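Local coordinates for STIL N-terminal domain-containing protein (Trichoplax adhaerens, PDB 5OI9) that probably acts in centriole assembly as a STIL-family protein, the part described being its N-terminal domain, a likely binding site for the centrosomal protein CEP85, at residues Thr227-Tyr232 with Trp260-Ile265; Ala210-Leu215 with Leu241-Asp246; Phe296-Tyr301 with Glu309-Ser314. All coordinates share one frame; numbering follows the deposited sequence.

Contact 1 of 3, residues Thr227-Tyr232 with Trp260-Ile265; sequences TQKSGY and WVDGVI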
loop_
_atom_site.group_PDB
_atom_site.type_symbol
_atom_site.label_atom_id
_atom_site.label_comp_id
_atom_site.label_asym_id
_atom_site.label_seq_id
_atom_site.Cartn_x
_atom_site.Cartn_y
_atom_site.Cartn_z
ATOM N N THR A 227 13.981 -3.800 -2.923
ATOM C CA THR A 227 14.397 -4.280 -4.235
ATOM C C THR A 227 13.473 -5.390 -4.718
ATOM O O THR A 227 13.916 -6.381 -5.302
ATOM C CB THR A 227 15.841 -4.773 -4.219
ATOM O OG1 THR A 227 16.044 -5.647 -3.100
ATOM C CG2 THR A 227 16.787 -3.612 -4.126
ATOM N N GLN A 228 12.178 -5.237 -4.470
ATOM C CA GLN A 228 11.212 -6.236 -4.890
ATOM C C GLN A 228 10.855 -6.054 -6.357
ATOM O O GLN A 228 10.744 -4.931 -6.856
ATOM C CB GLN A 228 9.946 -6.154 -4.036
ATOM C CG GLN A 228 10.157 -6.480 -2.570
ATOM C CD GLN A 228 10.600 -5.279 -1.764
ATOM O OE1 GLN A 228 10.232 -4.146 -2.068
ATOM N NE2 GLN A 228 11.399 -5.521 -0.730
ATOM N N LYS A 229 10.694 -7.174 -7.054
ATOM C CA LYS A 229 10.072 -7.184 -8.365
ATOM C C LYS A 229 9.221 -8.438 -8.469
ATOM O O LYS A 229 9.418 -9.411 -7.734
ATOM C CB LYS A 229 11.104 -7.114 -9.502
ATOM C CG LYS A 229 12.084 -8.268 -9.560
ATOM C CD LYS A 229 12.999 -8.117 -10.770
ATOM C CE LYS A 229 13.774 -9.389 -11.065
ATOM N NZ LYS A 229 14.397 -9.343 -12.420
ATOM N N SER A 230 8.245 -8.398 -9.371
ATOM C CA SER A 230 7.323 -9.511 -9.507
ATOM C C SER A 230 6.871 -9.614 -10.952
ATOM O O SER A 230 7.044 -8.690 -11.752
ATOM C CB SER A 230 6.110 -9.358 -8.581
ATOM O OG SER A 230 5.192 -8.413 -9.102
ATOM N N GLY A 231 6.293 -10.762 -11.274
ATOM C CA GLY A 231 5.733 -11.001 -12.583
ATOM C C GLY A 231 4.645 -12.043 -12.496
ATOM O O GLY A 231 4.075 -12.266 -11.423
ATOM N N TYR A 232 4.357 -12.703 -13.608
ATOM C CA TYR A 232 3.256 -13.647 -13.658
ATOM C C TYR A 232 3.743 -14.968 -14.235
ATOM O O TYR A 232 4.794 -15.043 -14.879
ATOM C CB TYR A 232 2.082 -13.054 -14.453
ATOM C CG TYR A 232 1.615 -11.757 -13.828
ATOM C CD1 TYR A 232 0.702 -11.759 -12.784
ATOM C CD2 TYR A 232 2.132 -10.535 -14.243
ATOM C CE1 TYR A 232 0.292 -10.579 -12.186
ATOM C CE2 TYR A 232 1.729 -9.349 -13.654
ATOM C CZ TYR A 232 0.806 -9.377 -12.627
ATOM O OH TYR A 232 0.400 -8.200 -12.030
ATOM N N TRP A 260 5.178 -14.781 -9.717
ATOM C CA TRP A 260 6.484 -14.957 -9.104
ATOM C C TRP A 260 6.893 -13.650 -8.440
ATOM O O TRP A 260 6.521 -12.563 -8.892
ATOM C CB TRP A 260 7.551 -15.409 -10.119
ATOM C CG TRP A 260 7.818 -14.451 -11.240
ATOM C CD1 TRP A 260 7.261 -14.471 -12.488
ATOM C CD2 TRP A 260 8.726 -13.344 -11.225
ATOM N NE1 TRP A 260 7.760 -13.441 -13.246
ATOM C CE2 TRP A 260 8.660 -12.733 -12.494
ATOM C CE3 TRP A 260 9.583 -12.804 -10.261
ATOM C CZ2 TRP A 260 9.417 -11.610 -12.823
ATOM C CZ3 TRP A 260 10.332 -11.685 -10.587
ATOM C CH2 TRP A 260 10.245 -11.102 -11.859
ATOM N N VAL A 261 7.637 -13.763 -7.340
ATOM C CA VAL A 261 8.082 -12.609 -6.569
ATOM C C VAL A 261 9.557 -12.788 -6.232
ATOM O O VAL A 261 9.991 -13.886 -5.864
ATOM C CB VAL A 261 7.242 -12.415 -5.287
ATOM C CG1 VAL A 261 7.832 -11.308 -4.416
ATOM C CG2 VAL A 261 5.795 -12.095 -5.640
ATOM N N ASP A 262 10.323 -11.706 -6.356
ATOM C CA ASP A 262 11.756 -11.708 -6.106
ATOM C C ASP A 262 12.107 -10.571 -5.153
ATOM O O ASP A 262 11.426 -9.543 -5.107
ATOM C CB ASP A 262 12.536 -11.559 -7.424
ATOM C CG ASP A 262 14.038 -11.549 -7.226
ATOM O OD1 ASP A 262 14.516 -12.121 -6.224
ATOM O OD2 ASP A 262 14.741 -10.957 -8.074
ATOM N N GLY A 263 13.170 -10.770 -4.379
ATOM C CA GLY A 263 13.733 -9.699 -3.578
ATOM C C GLY A 263 13.151 -9.516 -2.196
ATOM O O GLY A 263 13.231 -8.408 -1.654
ATOM N N VAL A 264 12.568 -10.556 -1.604
ATOM C CA VAL A 264 12.074 -10.498 -0.235
ATOM C C VAL A 264 12.799 -11.559 0.582
ATOM O O VAL A 264 13.414 -12.481 0.042
ATOM C CB VAL A 264 10.546 -10.695 -0.144
ATOM C CG1 VAL A 264 9.822 -9.657 -0.985
ATOM C CG2 VAL A 264 10.165 -12.101 -0.578
ATOM N N ILE A 265 12.717 -11.422 1.902
ATOM C CA ILE A 265 13.354 -12.388 2.791
ATOM C C ILE A 265 12.458 -13.595 3.026
ATOM O O ILE A 265 12.938 -14.731 3.074
ATOM C CB ILE A 265 13.758 -11.705 4.115
ATOM C CG1 ILE A 265 15.034 -10.886 3.911
ATOM C CG2 ILE A 265 13.959 -12.729 5.221
ATOM C CD1 ILE A 265 15.482 -10.130 5.138
#

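Contact 2 of 3, residues Ala210-Leu215 with Leu241-Asp246; sequences ALARSL and LLLVLD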
loop_
_atom_site.group_PDB
_atom_site.type_symbol
_atom_site.label_atom_id
_atom_site.label_comp_id
_atom_site.label_asym_id
_atom_site.label_seq_id
_atom_site.Cartn_x
_atom_site.Cartn_y
_atom_site.Cartn_z
ATOM N N ALA A 210 15.318 -17.210 -20.267
ATOM C CA ALA A 210 16.328 -16.279 -19.770
ATOM C C ALA A 210 15.900 -15.645 -18.451
ATOM O O ALA A 210 16.726 -15.448 -17.553
ATOM C CB ALA A 210 16.608 -15.201 -20.817
ATOM N N LEU A 211 14.612 -15.322 -18.313
ATOM C CA LEU A 211 14.123 -14.749 -17.063
ATOM C C LEU A 211 14.225 -15.753 -15.920
ATOM O O LEU A 211 14.671 -15.407 -14.819
ATOM C CB LEU A 211 12.681 -14.272 -17.234
ATOM C CG LEU A 211 12.000 -13.747 -15.971
ATOM C CD1 LEU A 211 12.734 -12.529 -15.431
ATOM C CD2 LEU A 211 10.539 -13.423 -16.240
ATOM N N ALA A 212 13.816 -17.001 -16.162
ATOM C CA ALA A 212 13.929 -18.035 -15.137
ATOM C C ALA A 212 15.380 -18.277 -14.741
ATOM O O ALA A 212 15.670 -18.542 -13.568
ATOM C CB ALA A 212 13.290 -19.334 -15.624
ATOM N N ARG A 213 16.304 -18.183 -15.699
ATOM C CA ARG A 213 17.711 -18.429 -15.394
ATOM C C ARG A 213 18.317 -17.287 -14.587
ATOM O O ARG A 213 19.167 -17.516 -13.717
ATOM C CB ARG A 213 18.499 -18.651 -16.687
ATOM C CG ARG A 213 18.575 -20.107 -17.118
ATOM C CD ARG A 213 19.324 -20.285 -18.436
ATOM N NE ARG A 213 18.438 -20.172 -19.590
ATOM C CZ ARG A 213 18.522 -19.221 -20.513
ATOM N NH1 ARG A 213 19.466 -18.292 -20.432
ATOM N NH2 ARG A 213 17.664 -19.204 -21.523
ATOM N N SER A 214 17.897 -16.049 -14.858
ATOM C CA SER A 214 18.441 -14.917 -14.114
ATOM C C SER A 214 17.880 -14.853 -12.698
ATOM O O SER A 214 18.558 -14.360 -11.788
ATOM C CB SER A 214 18.161 -13.610 -14.859
ATOM O OG SER A 214 16.770 -13.374 -14.970
ATOM N N LEU A 215 16.656 -15.344 -12.489
ATOM C CA LEU A 215 16.070 -15.330 -11.152
ATOM C C LEU A 215 16.703 -16.387 -10.258
ATOM O O LEU A 215 16.936 -16.143 -9.069
ATOM C CB LEU A 215 14.559 -15.539 -11.238
ATOM C CG LEU A 215 13.763 -14.344 -11.759
ATOM C CD1 LEU A 215 12.333 -14.750 -12.070
ATOM C CD2 LEU A 215 13.792 -13.210 -10.750
ATOM N N LEU A 241 5.794 -24.457 -16.150
ATOM C CA LEU A 241 5.596 -23.053 -15.821
ATOM C C LEU A 241 6.502 -22.164 -16.661
ATOM O O LEU A 241 7.689 -22.454 -16.839
ATOM C CB LEU A 241 5.866 -22.809 -14.335
ATOM C CG LEU A 241 5.098 -23.681 -13.342
ATOM C CD1 LEU A 241 5.404 -23.260 -11.913
ATOM C CD2 LEU A 241 3.601 -23.621 -13.616
ATOM N N LEU A 242 5.932 -21.073 -17.166
ATOM C CA LEU A 242 6.668 -20.057 -17.907
ATOM C C LEU A 242 6.567 -18.743 -17.147
ATOM O O LEU A 242 5.460 -18.288 -16.839
ATOM C CB LEU A 242 6.117 -19.901 -19.327
ATOM C CG LEU A 242 6.678 -20.837 -20.397
ATOM C CD1 LEU A 242 5.844 -20.771 -21.669
ATOM C CD2 LEU A 242 8.119 -20.467 -20.692
ATOM N N LEU A 243 7.713 -18.139 -16.848
ATOM C CA LEU A 243 7.743 -16.876 -16.123
ATOM C C LEU A 243 7.627 -15.717 -17.101
ATOM O O LEU A 243 8.228 -15.733 -18.179
ATOM C CB LEU A 243 9.026 -16.749 -15.301
ATOM C CG LEU A 243 9.330 -17.885 -14.320
ATOM C CD1 LEU A 243 10.424 -17.467 -13.353
ATOM C CD2 LEU A 243 8.084 -18.326 -13.566
ATOM N N VAL A 244 6.846 -14.709 -16.719
ATOM C CA VAL A 244 6.523 -13.586 -17.590
ATOM C C VAL A 244 6.803 -12.286 -16.851
ATOM O O VAL A 244 6.514 -12.164 -15.655
ATOM C CB VAL A 244 5.051 -13.641 -18.056
ATOM C CG1 VAL A 244 4.781 -12.572 -19.093
ATOM C CG2 VAL A 244 4.707 -15.020 -18.611
ATOM N N LEU A 245 7.367 -11.313 -17.565
ATOM C CA LEU A 245 7.569 -9.987 -17.002
ATOM C C LEU A 245 6.231 -9.288 -16.788
ATOM O O LEU A 245 5.257 -9.531 -17.506
ATOM C CB LEU A 245 8.453 -9.148 -17.924
ATOM C CG LEU A 245 9.879 -9.653 -18.139
ATOM C CD1 LEU A 245 10.608 -8.782 -19.150
ATOM C CD2 LEU A 245 10.628 -9.688 -16.817
ATOM N N ASP A 246 6.188 -8.398 -15.789
ATOM C CA ASP A 246 4.947 -7.690 -15.489
ATOM C C ASP A 246 4.585 -6.654 -16.549
ATOM O O ASP A 246 3.502 -6.067 -16.470
ATOM C CB ASP A 246 5.023 -7.025 -14.108
ATOM C CG ASP A 246 6.116 -5.964 -14.008
ATOM O OD1 ASP A 246 6.795 -5.682 -15.016
ATOM O OD2 ASP A 246 6.296 -5.408 -12.898
#

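Contact 3 of 3, residues Phe296-Tyr301 with Glu309-Ser314; sequences FILVLY and EFWECS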
loop_
_atom_site.group_PDB
_atom_site.type_symbol
_atom_site.label_atom_id
_atom_site.label_comp_id
_atom_site.label_asym_id
_atom_site.label_seq_id
_atom_site.Cartn_x
_atom_site.Cartn_y
_atom_site.Cartn_z
ATOM N N PHE A 296 -3.765 -20.606 -6.610
ATOM C CA PHE A 296 -2.813 -20.240 -7.644
ATOM C C PHE A 296 -1.406 -20.355 -7.082
ATOM O O PHE A 296 -1.202 -20.413 -5.867
ATOM C CB PHE A 296 -3.072 -18.828 -8.197
ATOM C CG PHE A 296 -2.957 -17.732 -7.173
ATOM C CD1 PHE A 296 -1.767 -17.041 -7.008
ATOM C CD2 PHE A 296 -4.046 -17.375 -6.395
ATOM C CE1 PHE A 296 -1.661 -16.022 -6.077
ATOM C CE2 PHE A 296 -3.948 -16.359 -5.463
ATOM C CZ PHE A 296 -2.754 -15.682 -5.303
ATOM N N ILE A 297 -0.441 -20.409 -7.978
ATOM C CA ILE A 297 0.923 -20.734 -7.590
ATOM C C ILE A 297 1.702 -19.448 -7.368
ATOM O O ILE A 297 1.487 -18.432 -8.036
ATOM C CB ILE A 297 1.606 -21.641 -8.637
ATOM C CG1 ILE A 297 2.902 -22.228 -8.074
ATOM C CG2 ILE A 297 1.872 -20.874 -9.930
ATOM C CD1 ILE A 297 3.413 -23.430 -8.833
ATOM N N LEU A 298 2.600 -19.492 -6.389
ATOM C CA LEU A 298 3.560 -18.427 -6.138
ATOM C C LEU A 298 4.951 -19.037 -6.175
ATOM O O LEU A 298 5.252 -19.944 -5.394
ATOM C CB LEU A 298 3.301 -17.749 -4.789
ATOM C CG LEU A 298 4.455 -16.928 -4.206
ATOM C CD1 LEU A 298 4.756 -15.711 -5.069
ATOM C CD2 LEU A 298 4.131 -16.514 -2.775
ATOM N N VAL A 299 5.781 -18.563 -7.098
ATOM C CA VAL A 299 7.188 -18.936 -7.158
ATOM C C VAL A 299 7.959 -17.820 -6.469
ATOM O O VAL A 299 8.059 -16.705 -6.992
ATOM C CB VAL A 299 7.661 -19.150 -8.602
ATOM C CG1 VAL A 299 9.108 -19.602 -8.625
ATOM C CG2 VAL A 299 6.774 -20.171 -9.301
ATOM N N LEU A 300 8.485 -18.106 -5.281
ATOM C CA LEU A 300 9.053 -17.089 -4.404
ATOM C C LEU A 300 10.571 -17.219 -4.399
ATOM O O LEU A 300 11.116 -18.184 -3.852
ATOM C CB LEU A 300 8.486 -17.223 -2.992
ATOM C CG LEU A 300 8.782 -16.074 -2.028
ATOM C CD1 LEU A 300 8.247 -14.763 -2.583
ATOM C CD2 LEU A 300 8.184 -16.365 -0.662
ATOM N N TYR A 301 11.249 -16.239 -4.993
ATOM C CA TYR A 301 12.710 -16.174 -4.985
ATOM C C TYR A 301 13.144 -15.322 -3.800
ATOM O O TYR A 301 13.234 -14.098 -3.888
ATOM C CB TYR A 301 13.232 -15.605 -6.299
ATOM C CG TYR A 301 12.928 -16.469 -7.498
ATOM C CD1 TYR A 301 13.798 -17.479 -7.886
ATOM C CD2 TYR A 301 11.769 -16.277 -8.242
ATOM C CE1 TYR A 301 13.525 -18.275 -8.981
ATOM C CE2 TYR A 301 11.488 -17.066 -9.338
ATOM C CZ TYR A 301 12.369 -18.066 -9.702
ATOM O OH TYR A 301 12.095 -18.856 -10.793
ATOM N N GLU A 309 11.078 -20.916 -3.431
ATOM C CA GLU A 309 10.037 -21.622 -2.703
ATOM C C GLU A 309 8.747 -21.610 -3.512
ATOM O O GLU A 309 8.440 -20.640 -4.211
ATOM C CB GLU A 309 9.785 -20.986 -1.334
ATOM C CG GLU A 309 11.007 -20.851 -0.443
ATOM C CD GLU A 309 10.690 -20.111 0.846
ATOM O OE1 GLU A 309 9.558 -19.591 0.968
ATOM O OE2 GLU A 309 11.568 -20.049 1.735
ATOM N N PHE A 310 7.986 -22.693 -3.405
ATOM C CA PHE A 310 6.725 -22.843 -4.118
ATOM C C PHE A 310 5.577 -22.873 -3.121
ATOM O O PHE A 310 5.625 -23.614 -2.133
ATOM C CB PHE A 310 6.728 -24.112 -4.975
ATOM C CG PHE A 310 7.697 -24.062 -6.125
ATOM C CD1 PHE A 310 9.048 -24.288 -5.923
ATOM C CD2 PHE A 310 7.254 -23.789 -7.411
ATOM C CE1 PHE A 310 9.939 -24.240 -6.977
ATOM C CE2 PHE A 310 8.142 -23.743 -8.470
ATOM C CZ PHE A 310 9.486 -23.969 -8.250
ATOM N N TRP A 311 4.554 -22.058 -3.381
ATOM C CA TRP A 311 3.375 -21.968 -2.535
ATOM C C TRP A 311 2.123 -22.014 -3.396
ATOM O O TRP A 311 2.108 -21.502 -4.518
ATOM C CB TRP A 311 3.357 -20.668 -1.716
ATOM C CG TRP A 311 4.508 -20.490 -0.785
ATOM C CD1 TRP A 311 5.791 -20.158 -1.116
ATOM C CD2 TRP A 311 4.480 -20.610 0.641
ATOM N NE1 TRP A 311 6.564 -20.067 0.018
ATOM C CE2 TRP A 311 5.782 -20.342 1.110
ATOM C CE3 TRP A 311 3.478 -20.915 1.568
ATOM C CZ2 TRP A 311 6.109 -20.378 2.464
ATOM C CZ3 TRP A 311 3.803 -20.946 2.910
ATOM C CH2 TRP A 311 5.108 -20.682 3.346
ATOM N N GLU A 312 1.070 -22.626 -2.861
ATOM C CA GLU A 312 -0.267 -22.510 -3.429
ATOM C C GLU A 312 -1.056 -21.511 -2.593
ATOM O O GLU A 312 -1.275 -21.733 -1.397
ATOM C CB GLU A 312 -0.991 -23.855 -3.473
ATOM C CG GLU A 312 -2.409 -23.741 -4.030
ATOM C CD GLU A 312 -3.041 -25.087 -4.342
ATOM O OE1 GLU A 312 -3.982 -25.486 -3.625
ATOM O OE2 GLU A 312 -2.598 -25.742 -5.306
ATOM N N CYS A 313 -1.476 -20.417 -3.220
ATOM C CA CYS A 313 -2.196 -19.349 -2.544
ATOM C C CYS A 313 -3.665 -19.386 -2.932
ATOM O O CYS A 313 -4.008 -19.690 -4.079
ATOM C CB CYS A 313 -1.603 -17.983 -2.889
ATOM S SG CYS A 313 0.173 -17.865 -2.618
ATOM N N SER A 314 -4.531 -19.068 -1.975
ATOM C CA SER A 314 -5.964 -19.063 -2.217
ATOM C C SER A 314 -6.617 -17.950 -1.418
ATOM O O SER A 314 -6.098 -17.506 -0.390
ATOM C CB SER A 314 -6.605 -20.409 -1.851
ATOM O OG SER A 314 -6.555 -20.630 -0.452
#

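Contact 1 of 3, residues Thr227-Tyr232 with Trp260-Ile265
The carbonyl oxygen of Trp-260 has two donors from the facing strand. Gly-231 N gives Trp-260 O a hydrogen bond of 3.0 Å, in the carbonyl plane and close to straight at 162°. Ser-230 CA adds a CA-H...O contact to Trp-260 O at 3.2 Å. Asp-262 O also has two, Lys-229 N from above the carbonyl plane and Gln-228 CA as a CA-H...O contact. With Asp-262 N to Lys-229 O (2.8 Å) and Trp-260 N to Gly-231 O, the ladder has four backbone bonds.

The Trp-260 side chain takes the crowded first torsion, CG between backbone N and carbonyl carbon (chi1 62°). This lays the indole flat across the other strand. Gly-231 CA makes a CH-pi contact over the five-membered ring of Trp-260, 3.6 Å from its centroid. A side chain on Gly-231 would collide with NE1. NE1 itself bonds to Val-244 O on the next strand. An alanine in place of Trp-260 would probably uncover Gly-231 and lose this bridge across three strands.

Lys-229 and Asp-262 run side by side, with CE 3.5 Å from OD2, but Lys-229 NZ and OD2 are too far apart for a salt bridge. Gly-263, at positive phi, turns the corner.

The arrangement is an antiparallel ladder inside a mixed sheet, with the cross-strand glycine-aromatic pair known as aromatic rescue of glycine.

Contact 2 of 3, residues Ala210-Leu215 with Leu241-Asp246
Leu-211 holds CG anti to its backbone N (chi1 175°), so its two methyls project from the helix toward the strand. Leu-243 holds CG anti to its carbonyl carbon (chi1 -55°), and this brings CD1 up to the helix. Leu-215 and Leu-245 have the same kind of first torsion as Leu-243.

Two groups of contacts follow. In the first, Leu-211 CD2 meets Leu-243 CB at 3.8 Å, the two side chains crossing at about a right angle. Leu-245 crosses Leu-211 obliquely. Its CD2 lies against both methyls of Leu-211, 3.8 Å from CD1 and the same from CD2. In the second group, Leu-215 and Leu-243 meet tip to tip, CD1 to CD1, at 3.6 Å. Ala-212 stands beside them, its CB 4.1 Å from Leu-243 CD1. That methyl of Leu-243 therefore touches two residues of the helix. No hydrogen bond joins the two segments, so apolar contact alone joins them.

Within the helix, Leu-211 O has two donors. Leu-215 N gives the normal helical bond, and Ser-214 OG bonds to the same oxygen at 2.9 Å from above the carbonyl plane. Together they are likely to steady this turn.

Leu-211, Leu-215 and Leu-243 all touch the indole of Trp-260. Leu-215 also reaches Lys-229 and Tyr-301, and so spans several strands.

The helix axis runs 8.1 Å from the strand axis, at 87° to it. This is apolar helix-on-sheet packing, with a short helix laid across the outermost strand 241-245 of the seven-stranded sheet.

Contact 3 of 3, residues Phe296-Tyr301 with Glu309-Ser314
Backbone hydrogen bonds come first. Six of them zip strands 296-301 and 309-314 together, two at each of the pairs Phe-296 with Cys-313, Leu-298 with Trp-311 and Leu-300 with Glu-309. The shortest include Cys-313 N to Phe-296 O at 2.7 Å, nearly along the C=O axis. The longest is Trp-311 N to Leu-298 O, at 3.0 Å. CA-H...O contacts from Ile-297, Phe-310 and Glu-312 fill in between.

Aromatic contacts are next. Phe-296 has CG in the crowded position between backbone N and carbonyl carbon (chi1 61°), which swings its ring toward Cys-313. Cys-313 CB sits over one face of the Phe-296 ring, 3.8 Å from its centroid, in a CH-pi contact. The sulfur lies farther off and oblique, as a sulfur-aromatic contact. SG also packs 3.8 Å from Leu-298 CB.

On the sheet face bearing Ile-297, Val-299 and Phe-310, apolar side chains meet. Phe-310 runs alongside Ile-297 and Val-299, pointing the same way. Ile-297 CD1 meets the ring edge at Phe-310 CD2, 4.1 Å away, and Val-299 CG2 is 3.9 Å from Phe-310 CE2.

The polar side-chain bond lies within one strand. Trp-311 NE1 donates to Glu-309 OE1 at 3.2 Å, in the indole plane and on the anti lone pair of the oxygen. This is likely to help set the rotation of the indole. Leu-300 CD2 rests beside both atoms. Glu-312, on the Phe-310 face, bonds instead to Ser-20 and Trp-18.

Helix 270-281 packs on Phe-296, Leu-298 and Leu-300, and the whole is a regular antiparallel beta hairpin within the mixed sheet.

In the fold
From the N terminus, helix 210-216 comes first, then strand 229-235. Contact 2 closes when strand 241-245 comes against the helix, a loop of 25 residues that includes 227-232. Contact 1 then closes when strand 256-264 comes back beside 229-235. Its loop includes 241-246, so contacts 1 and 2 cross. Contact 3 follows in series and closes a short hairpin after helix 270-281. All three reach one sheet. Strand 256-264 pairs with 229-235 on one flank and with 296-302 on the other. Helix 210-216 lies on the face bearing Trp-260, and helix 270-281 on the opposite face, which bears Val-261.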